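PDB 6CGK: effector protein Lem4 (lpg1101) from Legionella pneumophila subsp. pneumophila, which acts as a membrane-associated protein tyrosine phosphatase of the haloacid dehalogenase superfamily, delivered into host cells as an effector, and may bind small GTPases. Local coordinates for residues I19-F24 and G148-C153; P40-L45 and R95-Y100; V88-I93 and R113-Y118. The protein carries 1 engineered substitution. All blocks are in the same frame, centred on the assembly; numbering follows the deposited sequence.

Contact 1: residues I19-F24 and G148-C153; sequences IVYLNF and GFRLIC. Engineered in segment 19-24: N23 (natural residue Asp). With MG (magnesium ion), chain C; PO4 (phosphate ion), chain B.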
loop_
_atom_site.group_PDB
_atom_site.type_symbol
_atom_site.label_atom_id
_atom_site.label_comp_id
_atom_site.label_asym_id
_atom_site.label_seq_id
_atom_site.Cartn_x
_atom_site.Cartn_y
_atom_site.Cartn_z
ATOM N N ILE A 19 -6.776 2.354 -9.462
ATOM C CA ILE A 19 -6.314 2.277 -8.076
ATOM C C ILE A 19 -5.449 1.046 -7.878
ATOM O O ILE A 19 -5.780 -0.053 -8.353
ATOM C CB ILE A 19 -7.495 2.255 -7.093
ATOM C CG1 ILE A 19 -8.348 3.503 -7.303
ATOM C CG2 ILE A 19 -6.984 2.185 -5.634
ATOM C CD1 ILE A 19 -9.650 3.443 -6.442
ATOM N N VAL A 20 -4.350 1.243 -7.145
ATOM C CA VAL A 20 -3.428 0.197 -6.732
ATOM C C VAL A 20 -3.605 0.037 -5.225
ATOM O O VAL A 20 -3.282 0.953 -4.459
ATOM C CB VAL A 20 -1.980 0.555 -7.094
ATOM C CG1 VAL A 20 -1.001 -0.466 -6.519
ATOM C CG2 VAL A 20 -1.831 0.701 -8.622
ATOM N N TYR A 21 -4.141 -1.113 -4.809
ATOM C CA TYR A 21 -4.364 -1.449 -3.408
ATOM C C TYR A 21 -3.247 -2.374 -2.959
ATOM O O TYR A 21 -3.127 -3.494 -3.467
ATOM C CB TYR A 21 -5.697 -2.173 -3.217
ATOM C CG TYR A 21 -6.948 -1.342 -3.345
ATOM C CD1 TYR A 21 -7.272 -0.400 -2.384
ATOM C CD2 TYR A 21 -7.853 -1.554 -4.404
ATOM C CE1 TYR A 21 -8.450 0.332 -2.452
ATOM C CE2 TYR A 21 -9.026 -0.813 -4.491
ATOM C CZ TYR A 21 -9.321 0.128 -3.521
ATOM O OH TYR A 21 -10.496 0.839 -3.591
ATOM N N LEU A 22 -2.466 -1.934 -1.983
ATOM C CA LEU A 22 -1.297 -2.681 -1.545
ATOM C C LEU A 22 -1.420 -2.949 -0.056
ATOM O O LEU A 22 -1.621 -2.019 0.734
ATOM C CB LEU A 22 -0.007 -1.915 -1.826
ATOM C CG LEU A 22 0.251 -1.353 -3.232
ATOM C CD1 LEU A 22 1.539 -0.553 -3.279
ATOM C CD2 LEU A 22 0.283 -2.479 -4.263
ATOM N N ASN A 23 -1.307 -4.217 0.314
ATOM C CA ASN A 23 -0.967 -4.560 1.668
ATOM C C ASN A 23 0.425 -4.008 1.992
ATOM O O ASN A 23 1.217 -3.737 1.098
ATOM C CB ASN A 23 -0.996 -6.082 1.822
ATOM C CG ASN A 23 -0.676 -6.516 3.177
ATOM O OD1 ASN A 23 0.336 -7.176 3.391
ATOM N ND2 ASN A 23 -1.545 -6.183 4.131
ATOM N N PHE A 24 0.724 -3.843 3.286
ATOM C CA PHE A 24 2.054 -3.326 3.638
ATOM C C PHE A 24 3.015 -4.420 4.101
ATOM O O PHE A 24 3.972 -4.732 3.394
ATOM C CB PHE A 24 1.964 -2.246 4.721
ATOM C CG PHE A 24 3.280 -1.577 5.016
ATOM C CD1 PHE A 24 3.793 -0.629 4.119
ATOM C CD2 PHE A 24 3.989 -1.878 6.163
ATOM C CE1 PHE A 24 5.022 0.001 4.396
ATOM C CE2 PHE A 24 5.222 -1.258 6.446
ATOM C CZ PHE A 24 5.736 -0.319 5.549
ATOM N N GLY A 148 -12.590 1.121 -13.404
ATOM C CA GLY A 148 -11.376 1.168 -14.204
ATOM C C GLY A 148 -10.422 0.074 -13.736
ATOM O O GLY A 148 -10.849 -0.984 -13.285
ATOM N N PHE A 149 -9.137 0.368 -13.814
ATOM C CA PHE A 149 -8.131 -0.638 -13.525
ATOM C C PHE A 149 -7.930 -0.784 -12.026
ATOM O O PHE A 149 -7.925 0.205 -11.290
ATOM C CB PHE A 149 -6.810 -0.259 -14.201
ATOM C CG PHE A 149 -5.688 -1.194 -13.897
ATOM C CD1 PHE A 149 -5.652 -2.468 -14.440
ATOM C CD2 PHE A 149 -4.650 -0.793 -13.076
ATOM C CE1 PHE A 149 -4.586 -3.334 -14.159
ATOM C CE2 PHE A 149 -3.580 -1.656 -12.783
ATOM C CZ PHE A 149 -3.551 -2.922 -13.335
ATOM N N ARG A 150 -7.779 -2.027 -11.575
ATOM C CA ARG A 150 -7.507 -2.318 -10.168
ATOM C C ARG A 150 -6.364 -3.312 -10.065
ATOM O O ARG A 150 -6.413 -4.393 -10.667
ATOM C CB ARG A 150 -8.741 -2.890 -9.434
ATOM C CG ARG A 150 -9.930 -1.939 -9.302
ATOM C CD ARG A 150 -9.577 -0.691 -8.470
ATOM N NE ARG A 150 -10.751 0.196 -8.321
ATOM C CZ ARG A 150 -11.120 1.113 -9.220
ATOM N NH1 ARG A 150 -10.421 1.278 -10.344
ATOM N NH2 ARG A 150 -12.182 1.882 -8.994
ATOM N N LEU A 151 -5.349 -2.949 -9.287
ATOM C CA LEU A 151 -4.250 -3.840 -8.946
ATOM C C LEU A 151 -4.299 -4.068 -7.442
ATOM O O LEU A 151 -4.447 -3.108 -6.679
ATOM C CB LEU A 151 -2.898 -3.240 -9.367
ATOM C CG LEU A 151 -1.640 -3.987 -8.910
ATOM C CD1 LEU A 151 -1.602 -5.412 -9.450
ATOM C CD2 LEU A 151 -0.386 -3.221 -9.319
ATOM N N ILE A 152 -4.222 -5.334 -7.019
ATOM C CA ILE A 152 -4.246 -5.704 -5.602
ATOM C C ILE A 152 -3.090 -6.643 -5.362
ATOM O O ILE A 152 -2.993 -7.682 -6.026
ATOM C CB ILE A 152 -5.550 -6.409 -5.200
ATOM C CG1 ILE A 152 -6.761 -5.512 -5.419
ATOM C CG2 ILE A 152 -5.447 -6.946 -3.752
ATOM C CD1 ILE A 152 -8.086 -6.264 -5.150
ATOM N N CYS A 153 -2.229 -6.292 -4.409
ATOM C CA CYS A 153 -1.126 -7.145 -3.982
ATOM C C CYS A 153 -1.228 -7.419 -2.488
ATOM O O CYS A 153 -1.337 -6.484 -1.685
ATOM C CB CYS A 153 0.222 -6.496 -4.295
ATOM S SG CYS A 153 0.451 -6.270 -6.052
HETATM MG MG MG C . 0.801 -8.499 4.743
HETATM P P PO4 B . -0.439 -5.937 7.008
HETATM O O1 PO4 B . 0.163 -4.685 6.393
HETATM O O2 PO4 B . -1.963 -5.918 7.071
HETATM O O3 PO4 B . 0.116 -6.037 8.421
HETATM O O4 PO4 B . 0.053 -7.165 6.270
HETATM O O HOH W 1 1.378 -9.919 6.102
HETATM O O HOH W 2 -1.140 -9.254 4.701
#
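R150 swings CG to the side of its own backbone N (chi1 -65°) and bends at chi2 (-62°), which sets CD 3.9 Å from I19 CB. Beyond that bend, the flat guanidinium lies alongside I19, whose CD1 sits 3.7 Å above the plane of the R150 guanidinium, nearer its rim than its centre. The charged end is anchored by a salt bridge from NE to E140, an acid that also takes a hydrogen bond from Y21 OH, and NH1 donates to F149 O. That carbonyl has two donors, since I19 N reaches F149 O at 3.0 Å from the opposite face of its plane. Four more backbone bonds continue the pairing of two parallel strands whose axes are 7° apart; the shortest runs from Y21 N to L151 O at 2.8 Å. On the face carrying V20 and L22, V20 CG1 meets L151 CD2 at 4.0 Å and L22 CD2 lies as far from C153 CB; Y21 and I152 share the other face with I19 and R150. The last bond, N23 N to C153 O at 3.0 Å, ends the pairing at the engineered N23 (natural Asp), which binds the magnesium ion together with D25 and D155. Neighbouring central strands that end at a magnesium and phosphate site, the first running into a D-x-D sequence in the natural protein, are characteristic of the Rossmann-like haloacid dehalogenase core.

Contact 2: residues P40-L45 and R95-Y100; sequences PLCEAL and RNHENY. With PO4 (phosphate ion), chain B.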
loop_
_atom_site.group_PDB
_atom_site.type_symbol
_atom_site.label_atom_id
_atom_site.label_comp_id
_atom_site.label_asym_id
_atom_site.label_seq_id
_atom_site.Cartn_x
_atom_site.Cartn_y
_atom_site.Cartn_z
ATOM N N PRO A 40 9.514 -4.543 18.998
ATOM C CA PRO A 40 9.860 -3.290 19.675
ATOM C C PRO A 40 9.870 -2.077 18.746
ATOM O O PRO A 40 9.340 -1.026 19.114
ATOM C CB PRO A 40 11.247 -3.601 20.224
ATOM C CG PRO A 40 11.168 -5.066 20.573
ATOM C CD PRO A 40 10.378 -5.658 19.405
ATOM N N LEU A 41 10.435 -2.207 17.549
ATOM C CA LEU A 41 10.554 -1.050 16.654
ATOM C C LEU A 41 9.189 -0.587 16.163
ATOM O O LEU A 41 8.912 0.622 16.098
ATOM C CB LEU A 41 11.456 -1.403 15.474
ATOM C CG LEU A 41 11.569 -0.357 14.350
ATOM C CD1 LEU A 41 12.188 0.926 14.892
ATOM C CD2 LEU A 41 12.394 -0.886 13.185
ATOM N N CYS A 42 8.320 -1.540 15.811
ATOM C CA CYS A 42 6.991 -1.180 15.365
ATOM C C CYS A 42 6.198 -0.545 16.509
ATOM O O CYS A 42 5.571 0.502 16.319
ATOM C CB CYS A 42 6.329 -2.431 14.811
ATOM S SG CYS A 42 4.738 -2.171 14.127
ATOM N N GLU A 43 6.268 -1.128 17.718
ATOM C CA GLU A 43 5.578 -0.518 18.843
ATOM C C GLU A 43 6.139 0.880 19.136
ATOM O O GLU A 43 5.382 1.813 19.433
ATOM C CB GLU A 43 5.688 -1.431 20.058
ATOM C CG GLU A 43 5.259 -0.757 21.306
ATOM C CD GLU A 43 3.746 -0.694 21.445
ATOM O OE1 GLU A 43 3.298 0.115 22.291
ATOM O OE2 GLU A 43 3.014 -1.426 20.715
ATOM N N ALA A 44 7.467 1.042 19.090
ATOM C CA ALA A 44 8.053 2.348 19.371
ATOM C C ALA A 44 7.611 3.392 18.339
ATOM O O ALA A 44 7.276 4.530 18.692
ATOM C CB ALA A 44 9.580 2.242 19.373
ATOM N N LEU A 45 7.605 3.026 17.066
ATOM C CA LEU A 45 7.228 4.009 16.030
ATOM C C LEU A 45 5.729 4.324 16.042
ATOM O O LEU A 45 5.316 5.380 15.539
ATOM C CB LEU A 45 7.636 3.520 14.641
ATOM C CG LEU A 45 9.104 3.818 14.313
ATOM C CD1 LEU A 45 9.662 2.957 13.180
ATOM C CD2 LEU A 45 9.284 5.298 13.984
ATOM N N ARG A 95 -2.975 -3.766 8.628
ATOM C CA ARG A 95 -3.245 -3.858 10.060
ATOM C C ARG A 95 -2.125 -3.259 10.916
ATOM O O ARG A 95 -2.227 -3.330 12.156
ATOM C CB ARG A 95 -3.425 -5.312 10.524
ATOM C CG ARG A 95 -4.327 -6.165 9.711
ATOM C CD ARG A 95 -4.562 -7.495 10.414
ATOM N NE ARG A 95 -5.465 -8.342 9.638
ATOM C CZ ARG A 95 -5.070 -9.172 8.675
ATOM N NH1 ARG A 95 -3.779 -9.271 8.364
ATOM N NH2 ARG A 95 -5.967 -9.905 8.027
ATOM N N ASN A 96 -1.097 -2.701 10.301
ATOM C CA ASN A 96 -0.020 -2.076 11.057
ATOM C C ASN A 96 -0.381 -0.613 11.354
ATOM O O ASN A 96 -1.404 -0.087 10.915
ATOM C CB ASN A 96 1.296 -2.196 10.282
ATOM C CG ASN A 96 2.506 -2.252 11.197
ATOM O OD1 ASN A 96 2.536 -1.590 12.227
ATOM N ND2 ASN A 96 3.467 -3.100 10.858
ATOM N N HIS A 97 0.466 0.034 12.133
ATOM C CA HIS A 97 0.259 1.407 12.580
ATOM C C HIS A 97 0.584 2.394 11.478
ATOM O O HIS A 97 1.579 2.235 10.768
ATOM C CB HIS A 97 1.193 1.725 13.754
ATOM C CG HIS A 97 1.016 0.825 14.930
ATOM N ND1 HIS A 97 -0.023 0.963 15.825
ATOM C CD2 HIS A 97 1.756 -0.223 15.364
ATOM C CE1 HIS A 97 0.086 0.037 16.764
ATOM N NE2 HIS A 97 1.156 -0.699 16.506
ATOM N N GLU A 98 -0.240 3.446 11.384
ATOM C CA GLU A 98 -0.017 4.500 10.405
ATOM C C GLU A 98 1.377 5.095 10.521
ATOM O O GLU A 98 2.021 5.420 9.505
ATOM C CB GLU A 98 -1.051 5.599 10.613
ATOM C CG GLU A 98 -0.990 6.621 9.517
ATOM C CD GLU A 98 -2.104 7.631 9.621
ATOM O OE1 GLU A 98 -3.058 7.392 10.393
ATOM O OE2 GLU A 98 -2.028 8.665 8.930
ATOM N N ASN A 99 1.825 5.338 11.749
ATOM C CA ASN A 99 3.124 6.004 11.892
ATOM C C ASN A 99 4.284 5.074 11.575
ATOM O O ASN A 99 5.380 5.542 11.207
ATOM C CB ASN A 99 3.250 6.595 13.290
ATOM C CG ASN A 99 2.380 7.816 13.438
ATOM O OD1 ASN A 99 2.154 8.532 12.451
ATOM N ND2 ASN A 99 1.852 8.050 14.648
ATOM N N TYR A 100 4.099 3.769 11.723
ATOM C CA TYR A 100 5.166 2.860 11.302
ATOM C C TYR A 100 5.265 2.854 9.782
ATOM O O TYR A 100 6.367 2.882 9.213
ATOM C CB TYR A 100 4.888 1.458 11.833
ATOM C CG TYR A 100 5.941 0.422 11.513
ATOM C CD1 TYR A 100 7.167 0.419 12.196
ATOM C CD2 TYR A 100 5.708 -0.560 10.541
ATOM C CE1 TYR A 100 8.131 -0.550 11.925
ATOM C CE2 TYR A 100 6.652 -1.534 10.265
ATOM C CZ TYR A 100 7.873 -1.521 10.965
ATOM O OH TYR A 100 8.826 -2.491 10.725
HETATM P P PO4 B . -0.439 -5.937 7.008
HETATM O O1 PO4 B . 0.163 -4.685 6.393
HETATM O O2 PO4 B . -1.963 -5.918 7.071
HETATM O O3 PO4 B . 0.116 -6.037 8.421
HETATM O O4 PO4 B . 0.053 -7.165 6.270
HETATM O O HOH W 3 2.269 -2.699 17.960
#
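Y100 meets C42 and L45 across this contact, its CG anti to the backbone N (chi1 -178°) and its ring turned with one face to C42. The backbone of C42 comes close as well, its CA 3.6 Å from Y100 CD1, while C42 CB stands over the ring in a CH-pi contact, 4.1 Å from the centroid. C42 has two deposited conformers; in the one described, SG is likewise anti to its backbone N and would lie over the same face of Y100, offset toward the rim, as a sulfur-aromatic contact. The L45 and Y100 side chains cross obliquely: L45 CD1 is 3.7 Å from Y100 CD1, and L45 CB lies at the ring edge, in plane. From helix 40-46, L41 CG adds a further edge contact.

Residues 95-97 form the turn between S94, probably the motif II serine of haloacid dehalogenases, and helix 98-107, whose first turn closes the segment. The start of the turn faces the active site: R95 N donates an almost straight 2.8 Å bond (173°) to PO4 O2, and N96 ND2 bonds to the carboxylate of D25, whose backbone O binds the magnesium ion, so N96 stands behind a metal-site residue. The other end of that amide holds the turn, N96 OD1 accepting from H97 N on a lone pair in the carbonyl plane.

H97, at the N-cap position, would have C42 SG at its imidazole edge in that same conformer; its NE2 is 2.7 Å from a water that donates to E43 OE2. N99 sets CB 3.3 Å from L45 O, and its ND2 bonds to S46 O, just beyond the first segment.

Contact 3: residues V88-I93 and R113-Y118; sequences VKIVII and RNIIIY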
loop_
_atom_site.group_PDB
_atom_site.type_symbol
_atom_site.label_atom_id
_atom_site.label_comp_id
_atom_site.label_asym_id
_atom_site.label_seq_id
_atom_site.Cartn_x
_atom_site.Cartn_y
_atom_site.Cartn_z
ATOM N N VAL A 88 -3.182 7.411 -11.648
ATOM C CA VAL A 88 -3.221 6.193 -10.847
ATOM C C VAL A 88 -3.042 6.605 -9.396
ATOM O O VAL A 88 -2.199 7.449 -9.094
ATOM C CB VAL A 88 -2.117 5.204 -11.269
ATOM C CG1 VAL A 88 -2.184 3.919 -10.437
ATOM C CG2 VAL A 88 -2.204 4.947 -12.775
ATOM N N LYS A 89 -3.865 6.053 -8.507
ATOM C CA LYS A 89 -3.763 6.340 -7.084
ATOM C C LYS A 89 -3.295 5.091 -6.362
ATOM O O LYS A 89 -3.635 3.971 -6.754
ATOM C CB LYS A 89 -5.109 6.796 -6.493
ATOM C CG LYS A 89 -5.539 8.202 -6.912
ATOM C CD LYS A 89 -5.147 9.220 -5.848
ATOM C CE LYS A 89 -5.632 10.620 -6.203
ATOM N NZ LYS A 89 -5.175 11.619 -5.184
ATOM N N ILE A 90 -2.527 5.297 -5.295
ATOM C CA ILE A 90 -2.010 4.225 -4.452
ATOM C C ILE A 90 -2.752 4.259 -3.127
ATOM O O ILE A 90 -2.853 5.325 -2.501
ATOM C CB ILE A 90 -0.499 4.370 -4.183
ATOM C CG1 ILE A 90 0.264 4.467 -5.507
ATOM C CG2 ILE A 90 -0.005 3.222 -3.260
ATOM C CD1 ILE A 90 1.817 4.673 -5.291
ATOM N N VAL A 91 -3.256 3.104 -2.698
ATOM C CA VAL A 91 -3.945 2.964 -1.420
ATOM C C VAL A 91 -3.254 1.834 -0.659
ATOM O O VAL A 91 -3.192 0.705 -1.157
ATOM C CB VAL A 91 -5.444 2.644 -1.585
ATOM C CG1 VAL A 91 -6.088 2.483 -0.216
ATOM C CG2 VAL A 91 -6.166 3.700 -2.384
ATOM N N ILE A 92 -2.716 2.132 0.524
ATOM C CA ILE A 92 -2.106 1.104 1.381
ATOM C C ILE A 92 -3.132 0.675 2.427
ATOM O O ILE A 92 -3.721 1.517 3.124
ATOM C CB ILE A 92 -0.810 1.601 2.039
ATOM C CG1 ILE A 92 0.253 1.822 0.950
ATOM C CG2 ILE A 92 -0.371 0.582 3.103
ATOM C CD1 ILE A 92 1.611 2.399 1.485
ATOM N N ILE A 93 -3.412 -0.625 2.503
ATOM C CA ILE A 93 -4.383 -1.136 3.469
ATOM C C ILE A 93 -3.640 -2.110 4.374
ATOM O O ILE A 93 -3.076 -3.105 3.896
ATOM C CB ILE A 93 -5.598 -1.822 2.812
ATOM C CG1 ILE A 93 -6.279 -0.867 1.826
ATOM C CG2 ILE A 93 -6.581 -2.283 3.899
ATOM C CD1 ILE A 93 -7.567 -1.477 1.202
ATOM N N ARG A 113 2.750 11.854 0.247
ATOM C CA ARG A 113 1.770 12.936 0.265
ATOM C C ARG A 113 0.450 12.506 -0.363
ATOM O O ARG A 113 -0.622 12.897 0.106
ATOM C CB ARG A 113 2.302 14.155 -0.491
ATOM N N ASN A 114 0.515 11.733 -1.447
ATOM C CA ASN A 114 -0.681 11.382 -2.215
ATOM C C ASN A 114 -1.092 9.944 -2.011
ATOM O O ASN A 114 -2.095 9.520 -2.588
ATOM C CB ASN A 114 -0.457 11.621 -3.716
ATOM C CG ASN A 114 -0.274 13.099 -4.069
ATOM O OD1 ASN A 114 0.639 13.464 -4.818
ATOM N ND2 ASN A 114 -1.137 13.947 -3.531
ATOM N N ILE A 115 -0.339 9.173 -1.228
ATOM C CA ILE A 115 -0.730 7.798 -0.933
ATOM C C ILE A 115 -1.745 7.817 0.196
ATOM O O ILE A 115 -1.518 8.450 1.239
ATOM C CB ILE A 115 0.502 6.955 -0.549
ATOM C CG1 ILE A 115 1.469 6.885 -1.728
ATOM C CG2 ILE A 115 0.057 5.544 -0.053
ATOM C CD1 ILE A 115 2.816 6.211 -1.380
ATOM N N ILE A 116 -2.860 7.100 0.006
ATOM C CA ILE A 116 -3.864 6.941 1.048
ATOM C C ILE A 116 -3.523 5.713 1.879
ATOM O O ILE A 116 -3.280 4.631 1.334
ATOM C CB ILE A 116 -5.265 6.812 0.431
ATOM C CG1 ILE A 116 -5.619 8.097 -0.311
ATOM C CG2 ILE A 116 -6.288 6.478 1.526
ATOM C CD1 ILE A 116 -7.043 8.140 -0.740
ATOM N N ILE A 117 -3.483 5.882 3.195
ATOM C CA ILE A 117 -3.131 4.806 4.113
ATOM C C ILE A 117 -4.349 4.504 4.976
ATOM O O ILE A 117 -4.839 5.383 5.699
ATOM C CB ILE A 117 -1.922 5.171 4.991
ATOM C CG1 ILE A 117 -0.682 5.409 4.127
ATOM C CG2 ILE A 117 -1.701 4.065 6.029
ATOM C CD1 ILE A 117 0.484 6.016 4.933
ATOM N N TYR A 118 -4.820 3.257 4.917
ATOM C CA TYR A 118 -5.890 2.782 5.802
ATOM C C TYR A 118 -5.269 1.821 6.793
ATOM O O TYR A 118 -4.998 0.656 6.448
ATOM C CB TYR A 118 -7.009 2.093 5.018
ATOM C CG TYR A 118 -7.794 3.039 4.154
ATOM C CD1 TYR A 118 -8.438 4.150 4.695
ATOM C CD2 TYR A 118 -7.895 2.815 2.794
ATOM C CE1 TYR A 118 -9.204 5.037 3.845
ATOM C CE2 TYR A 118 -8.660 3.663 1.972
ATOM C CZ TYR A 118 -9.295 4.764 2.507
ATOM O OH TYR A 118 -10.031 5.601 1.653
HETATM O O HOH W 4 -4.642 10.732 -2.586
HETATM O O HOH W 5 -1.719 8.063 -4.810
#
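Strands 89-93 and 116-118 are the two strands of a beta-alpha-beta unit, joined through helix 98-107, and they pair in parallel with axes 4.7 Å apart at closest approach. Three backbone bonds fix the register. I116 N reaches I90 O at 3.1 Å, I92 N then donates to I116 O at 2.7 Å, and Y118 N closes the set on I92 O with an almost straight bond (178°). I92 thus uses both its backbone groups on the same strand, its N-H to I116 and its carbonyl to Y118, as parallel pairing requires of every second residue.

Before the first bridge, on the N-terminal side, two waters link the segments. N114 O accepts from both, one of which also takes a hydrogen bond from I90 N and the other from K89 NZ.

On the face of V91, I93 and I116, Y118 turns CG back beside its own backbone N (chi1 -68°), and its ring comes within reach of V91 and I93 on the opposing strand. V91 CG1 approaches Y118 CD2 to 3.5 Å, at an angle oblique to the ring, whereas I93 CG1 meets the same atom at the ring edge, 4.1 Å away. I116, from the strand of Y118 itself, lays CG2 3.6 Å above the Y118 ring plane, offset toward the rim. On the face of I92 and I117, I92 CB faces I117 CG1; before the bridged pairs, I115 CG2 is 3.8 Å from I92 CD1 and 4.0 Å from I90 CG2.

Helix 132-140 covers the face of V91, I93 and I116, and its H139 bonds to Y118 OH. Helix 72-82 packs on I90 and I115, strand 116-118 forms one edge of the sheet, and strand 89-93 pairs on its other side with strand 19-23.

How the contacts relate
Contacts 1 and 3 belong to one five-stranded parallel sheet in the order 116-118, 89-93, 19-23, 150-154, 176-180, and their centres lie about 9 Å apart. Strands 19-23 and 89-93 join them directly, V20 O lying 2.8 Å from V91 N. Contact 2 sits off the end of this sheet, its centre about 22 Å from that of contact 1 and 18 Å from that of contact 3; F24 CE2 touches Y100 CE2 at 4.1 Å. Along the chain the segments run 19-24, 40-45, 88-93, 95-100, 113-118, 148-153, so contact 1 encloses the others while contacts 2 and 3 interleave. Contacts 1 and 2 both reach the bound phosphate, approaching the active site from successive strand ends.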